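Local coordinates for L-ornithine 5-monooxygenase (Pseudomonas aeruginosa, PDB 3S5W), which hydroxylates the side-chain nitrogen of L-ornithine with FAD, NADPH and oxygen, the first step towards the hydroxamate groups of the siderophore pyoverdin, at residues G39-E51 with D90-S102. Residues are numbered along the deposited sequence; the frame is centred on the assembly and turned at random.
With FAD (flavin-adenine dinucleotide), chain C.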
# COMPACT_ATOMS: atom_id res chain seq x y z
N GLY A 39 2.19 -8.07 5.78
CA GLY A 39 1.36 -6.87 5.97
C GLY A 39 -0.10 -7.29 6.16
O GLY A 39 -0.42 -8.49 6.27
N PRO A 40 -1.03 -6.30 6.16
CA PRO A 40 -2.44 -6.58 6.39
C PRO A 40 -3.01 -7.73 5.57
O PRO A 40 -3.78 -8.52 6.11
CB PRO A 40 -3.13 -5.24 6.04
CG PRO A 40 -2.08 -4.19 6.40
CD PRO A 40 -0.72 -4.86 6.19
N SER A 41 -2.64 -7.86 4.29
CA SER A 41 -3.22 -8.94 3.48
C SER A 41 -2.91 -10.32 4.09
O SER A 41 -3.79 -11.16 4.23
CB SER A 41 -2.71 -8.89 2.04
OG SER A 41 -3.34 -7.84 1.35
N ASN A 42 -1.65 -10.54 4.43
CA ASN A 42 -1.27 -11.85 4.93
C ASN A 42 -1.55 -12.04 6.40
O ASN A 42 -1.77 -13.16 6.83
CB ASN A 42 0.16 -12.20 4.54
CG ASN A 42 0.27 -12.66 3.07
OD1 ASN A 42 -0.74 -12.93 2.41
ND2 ASN A 42 1.49 -12.77 2.59
N ILE A 43 -1.58 -10.96 7.17
CA ILE A 43 -2.03 -11.05 8.57
C ILE A 43 -3.51 -11.49 8.57
O ILE A 43 -3.89 -12.40 9.30
CB ILE A 43 -1.86 -9.72 9.35
CG1 ILE A 43 -0.39 -9.28 9.39
CG2 ILE A 43 -2.35 -9.89 10.76
CD1 ILE A 43 -0.12 -7.82 9.82
N ALA A 44 -4.34 -10.83 7.75
CA ALA A 44 -5.75 -11.22 7.66
C ALA A 44 -5.90 -12.70 7.24
O ALA A 44 -6.80 -13.43 7.73
CB ALA A 44 -6.50 -10.32 6.64
N LEU A 45 -5.06 -13.11 6.30
CA LEU A 45 -5.03 -14.51 5.89
C LEU A 45 -4.63 -15.49 7.04
O LEU A 45 -5.28 -16.53 7.20
CB LEU A 45 -4.12 -14.69 4.68
CG LEU A 45 -3.97 -16.13 4.14
CD1 LEU A 45 -5.34 -16.66 3.71
CD2 LEU A 45 -3.03 -16.05 2.95
N ALA A 46 -3.62 -15.15 7.83
CA ALA A 46 -3.20 -15.96 8.98
C ALA A 46 -4.36 -16.15 9.97
O ALA A 46 -4.58 -17.26 10.54
CB ALA A 46 -2.00 -15.29 9.71
N ILE A 47 -5.11 -15.07 10.19
CA ILE A 47 -6.31 -15.15 11.04
C ILE A 47 -7.35 -16.10 10.46
O ILE A 47 -7.90 -16.96 11.19
CB ILE A 47 -6.97 -13.75 11.25
CG1 ILE A 47 -6.01 -12.81 11.95
CG2 ILE A 47 -8.30 -13.88 12.01
CD1 ILE A 47 -6.43 -11.32 11.86
N ALA A 48 -7.64 -15.96 9.17
CA ALA A 48 -8.67 -16.79 8.56
C ALA A 48 -8.26 -18.28 8.55
O ALA A 48 -9.11 -19.18 8.76
CB ALA A 48 -8.95 -16.31 7.17
N LEU A 49 -6.96 -18.52 8.35
CA LEU A 49 -6.39 -19.89 8.44
C LEU A 49 -6.56 -20.47 9.82
O LEU A 49 -6.99 -21.63 9.96
CB LEU A 49 -4.91 -19.93 8.03
CG LEU A 49 -4.60 -19.68 6.55
CD1 LEU A 49 -3.11 -19.45 6.34
CD2 LEU A 49 -5.16 -20.76 5.66
N GLN A 50 -6.25 -19.67 10.85
CA GLN A 50 -6.44 -20.07 12.25
C GLN A 50 -7.90 -20.40 12.61
O GLN A 50 -8.14 -21.35 13.39
CB GLN A 50 -5.84 -19.03 13.22
CG GLN A 50 -6.16 -19.30 14.69
CD GLN A 50 -5.52 -18.31 15.64
OE1 GLN A 50 -4.48 -18.59 16.23
NE2 GLN A 50 -6.12 -17.14 15.78
N GLU A 51 -8.87 -19.65 12.05
CA GLU A 51 -10.30 -19.95 12.25
C GLU A 51 -10.73 -21.29 11.66
O GLU A 51 -11.62 -21.94 12.20
CB GLU A 51 -11.22 -18.86 11.66
CG GLU A 51 -11.00 -17.48 12.30
CD GLU A 51 -11.97 -16.37 11.82
OE1 GLU A 51 -12.75 -16.59 10.85
OE2 GLU A 51 -11.95 -15.26 12.43
N ASP A 90 -11.52 -3.28 9.70
CA ASP A 90 -10.29 -3.83 10.29
C ASP A 90 -10.00 -5.22 9.67
O ASP A 90 -10.60 -5.59 8.70
CB ASP A 90 -10.46 -3.89 11.82
CG ASP A 90 -11.55 -4.86 12.25
OD1 ASP A 90 -11.89 -5.75 11.45
OD2 ASP A 90 -12.11 -4.74 13.38
N LEU A 91 -9.08 -5.99 10.23
CA LEU A 91 -8.67 -7.27 9.58
C LEU A 91 -9.72 -8.41 9.59
O LEU A 91 -9.54 -9.40 8.88
CB LEU A 91 -7.38 -7.78 10.23
CG LEU A 91 -6.14 -6.89 10.06
CD1 LEU A 91 -4.91 -7.44 10.76
CD2 LEU A 91 -5.86 -6.70 8.62
N VAL A 92 -10.80 -8.26 10.36
CA VAL A 92 -11.71 -9.39 10.63
C VAL A 92 -13.20 -9.12 10.55
O VAL A 92 -13.98 -10.02 10.18
CB VAL A 92 -11.45 -10.04 12.05
CG1 VAL A 92 -10.05 -10.57 12.17
CG2 VAL A 92 -11.72 -9.05 13.19
N SER A 93 -13.61 -7.90 10.92
CA SER A 93 -15.00 -7.65 11.29
C SER A 93 -16.03 -7.89 10.20
O SER A 93 -17.14 -8.33 10.49
CB SER A 93 -15.17 -6.26 11.94
OG SER A 93 -14.55 -6.28 13.22
N LEU A 94 -15.69 -7.60 8.94
CA LEU A 94 -16.64 -7.87 7.85
C LEU A 94 -16.98 -9.37 7.72
O LEU A 94 -18.01 -9.72 7.15
CB LEU A 94 -16.14 -7.33 6.51
CG LEU A 94 -16.05 -5.81 6.39
CD1 LEU A 94 -15.86 -5.40 4.93
CD2 LEU A 94 -17.31 -5.18 6.95
N ARG A 95 -16.07 -10.22 8.20
CA ARG A 95 -16.30 -11.67 8.22
C ARG A 95 -16.83 -12.13 9.57
O ARG A 95 -17.78 -12.88 9.63
CB ARG A 95 -15.00 -12.43 7.94
CG ARG A 95 -15.21 -13.97 7.79
CD ARG A 95 -13.87 -14.71 7.64
NE ARG A 95 -13.03 -14.59 8.82
CZ ARG A 95 -11.91 -13.87 8.86
NH1 ARG A 95 -11.49 -13.22 7.78
NH2 ARG A 95 -11.21 -13.80 9.99
N ASN A 96 -16.17 -11.68 10.64
CA ASN A 96 -16.35 -12.23 11.99
C ASN A 96 -16.14 -11.17 13.08
O ASN A 96 -15.05 -11.04 13.61
CB ASN A 96 -15.40 -13.43 12.20
CG ASN A 96 -15.50 -14.02 13.60
OD1 ASN A 96 -14.56 -14.65 14.08
ND2 ASN A 96 -16.63 -13.81 14.26
N PRO A 97 -17.21 -10.40 13.42
CA PRO A 97 -17.09 -9.39 14.47
C PRO A 97 -16.74 -9.94 15.83
O PRO A 97 -16.32 -9.17 16.69
CB PRO A 97 -18.50 -8.78 14.53
CG PRO A 97 -19.02 -8.93 13.18
CD PRO A 97 -18.51 -10.31 12.74
N THR A 98 -16.94 -11.25 16.04
CA THR A 98 -16.61 -11.88 17.33
C THR A 98 -15.12 -12.27 17.43
O THR A 98 -14.66 -12.75 18.47
CB THR A 98 -17.50 -13.13 17.65
OG1 THR A 98 -17.08 -14.23 16.85
CG2 THR A 98 -18.97 -12.86 17.42
N SER A 99 -14.35 -12.07 16.36
CA SER A 99 -12.91 -12.36 16.41
C SER A 99 -12.21 -11.57 17.51
O SER A 99 -12.53 -10.39 17.73
CB SER A 99 -12.26 -12.07 15.05
OG SER A 99 -10.86 -12.21 15.16
N PRO A 100 -11.23 -12.20 18.21
CA PRO A 100 -10.47 -11.43 19.19
C PRO A 100 -9.52 -10.41 18.53
O PRO A 100 -8.92 -9.59 19.23
CB PRO A 100 -9.68 -12.51 19.95
CG PRO A 100 -9.59 -13.66 18.99
CD PRO A 100 -10.84 -13.63 18.19
N TYR A 101 -9.44 -10.42 17.21
CA TYR A 101 -8.55 -9.49 16.50
C TYR A 101 -9.25 -8.27 15.91
O TYR A 101 -8.66 -7.61 15.09
CB TYR A 101 -7.76 -10.24 15.37
CG TYR A 101 -7.05 -11.44 15.94
CD1 TYR A 101 -6.11 -11.30 16.95
CD2 TYR A 101 -7.37 -12.73 15.49
CE1 TYR A 101 -5.46 -12.45 17.50
CE2 TYR A 101 -6.74 -13.85 16.01
CZ TYR A 101 -5.79 -13.70 17.00
OH TYR A 101 -5.19 -14.83 17.48
N SER A 102 -10.49 -8.00 16.33
CA SER A 102 -11.18 -6.79 15.86
C SER A 102 -10.49 -5.55 16.44
O SER A 102 -9.81 -5.61 17.49
CB SER A 102 -12.66 -6.80 16.26
OG SER A 102 -12.79 -6.68 17.67
PA FAD C . 1.63 -4.03 2.44
O1A FAD C . 2.32 -3.09 1.52
O2A FAD C . 0.97 -3.37 3.67
O5B FAD C . 2.68 -5.14 2.99
C5B FAD C . 3.58 -5.74 2.08
C4B FAD C . 4.65 -6.36 2.96
O4B FAD C . 5.50 -7.10 2.13
C3B FAD C . 5.50 -5.28 3.61
O3B FAD C . 5.46 -5.42 5.02
C2B FAD C . 6.91 -5.51 3.05
O2B FAD C . 7.92 -5.40 4.05
C1B FAD C . 6.83 -6.93 2.59
N9A FAD C . 7.66 -7.27 1.43
C8A FAD C . 7.73 -6.63 0.20
N7A FAD C . 8.58 -7.35 -0.59
C5A FAD C . 9.01 -8.42 0.12
C6A FAD C . 9.88 -9.47 -0.20
N6A FAD C . 10.26 -9.68 -1.47
N1A FAD C . 10.14 -10.43 0.78
C2A FAD C . 9.55 -10.39 2.03
N3A FAD C . 8.69 -9.35 2.35
C4A FAD C . 8.43 -8.39 1.40
N1 FAD C . -5.58 1.43 2.68
C2 FAD C . -6.77 1.68 3.37
O2 FAD C . -7.72 0.94 3.22
N3 FAD C . -6.88 2.76 4.21
C4 FAD C . -5.83 3.62 4.42
O4 FAD C . -5.96 4.55 5.23
C4X FAD C . -4.63 3.39 3.72
N5 FAD C . -3.55 4.25 3.89
C5X FAD C . -2.38 4.03 3.19
C6 FAD C . -1.30 4.90 3.37
C7 FAD C . -0.11 4.71 2.68
C7M FAD C . 1.01 5.70 2.91
C8 FAD C . -0.01 3.65 1.78
C8M FAD C . 1.25 3.38 1.01
C9 FAD C . -1.07 2.78 1.60
C9A FAD C . -2.26 2.94 2.31
N10 FAD C . -3.35 2.07 2.13
C10 FAD C . -4.53 2.31 2.83
C1' FAD C . -3.31 0.92 1.17
C2' FAD C . -2.43 -0.26 1.62
O2' FAD C . -2.02 -0.87 0.39
C3' FAD C . -3.26 -1.24 2.44
O3' FAD C . -3.84 -0.60 3.60
C4' FAD C . -2.41 -2.43 2.95
O4' FAD C . -1.22 -1.93 3.54
C5' FAD C . -2.12 -3.52 1.88
O5' FAD C . -1.67 -4.67 2.58
P FAD C . -0.65 -5.74 1.93
O1P FAD C . -0.31 -6.69 3.06
O2P FAD C . -1.32 -6.30 0.71
O3P FAD C . 0.62 -4.86 1.53
O HOH W 1 -9.04 -12.06 8.82
O HOH W 2 -10.48 -14.86 14.60
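Glu-51 and Arg-95 meet because each chain first runs out straight: the glutamate is extended beyond CG, while the arginine sets off with CG opposite its backbone N and bends only at chi3, 64°, which turns its guanidinium side-on to the carboxylate. The salt bridge runs from Arg-95 NE to Glu-51 OE1, 2.9 Å in a bent bond, and NH2 reaches OE2 almost straight, at 174°. The two flat groups are steeply inclined, 74° apart, so both oxygens are approached from above the carboxylate plane. A guanidinium suits this place, since NE and NH2 take the carboxylate and NH1 remains for Pro-433 O and a water that accepts from NH1 and in turn donates to Ala-44 O and Leu-91 O, joining helix and loop backbones. Small Ala-48 lets the guanidinium lie close, its CB over one face.

Helix 40-56 is the first helix of the Rossmann-like FAD-binding fold, following strand 30-36. Its N-terminal end faces the cofactor's pyrophosphate, where Ser-41 N donates to FAD O1P; a serine suits this place because its hydroxyl, one carbon from the backbone, reaches O2P at 2.6 Å from OG. From Pro-40 onward, the helix lays aliphatic side chains against the loop. Leu-91 splays its two methyls, CD1 3.5 Å from Ile-43 CG2 and CD2 4.0 Å from Pro-40 CB, and helix 126-137 adds Val-136 and Leu-133 to this apolar cluster. Both branches of beta-branched Ile-47 touch Val-92 and Tyr-101, CD1 lying 3.7 Å from Val-92 CG1 and CG2 3.8 Å from Tyr-101 CD2, with CG2 also beside Arg-95 NH2. At the solvent-facing border, Gln-50 NE2 gives a nearly linear bond of 3.0 Å to Tyr-101 OH, with amide and ring almost coplanar; a second water bridges Glu-51 OE2 to Ser-99 OG.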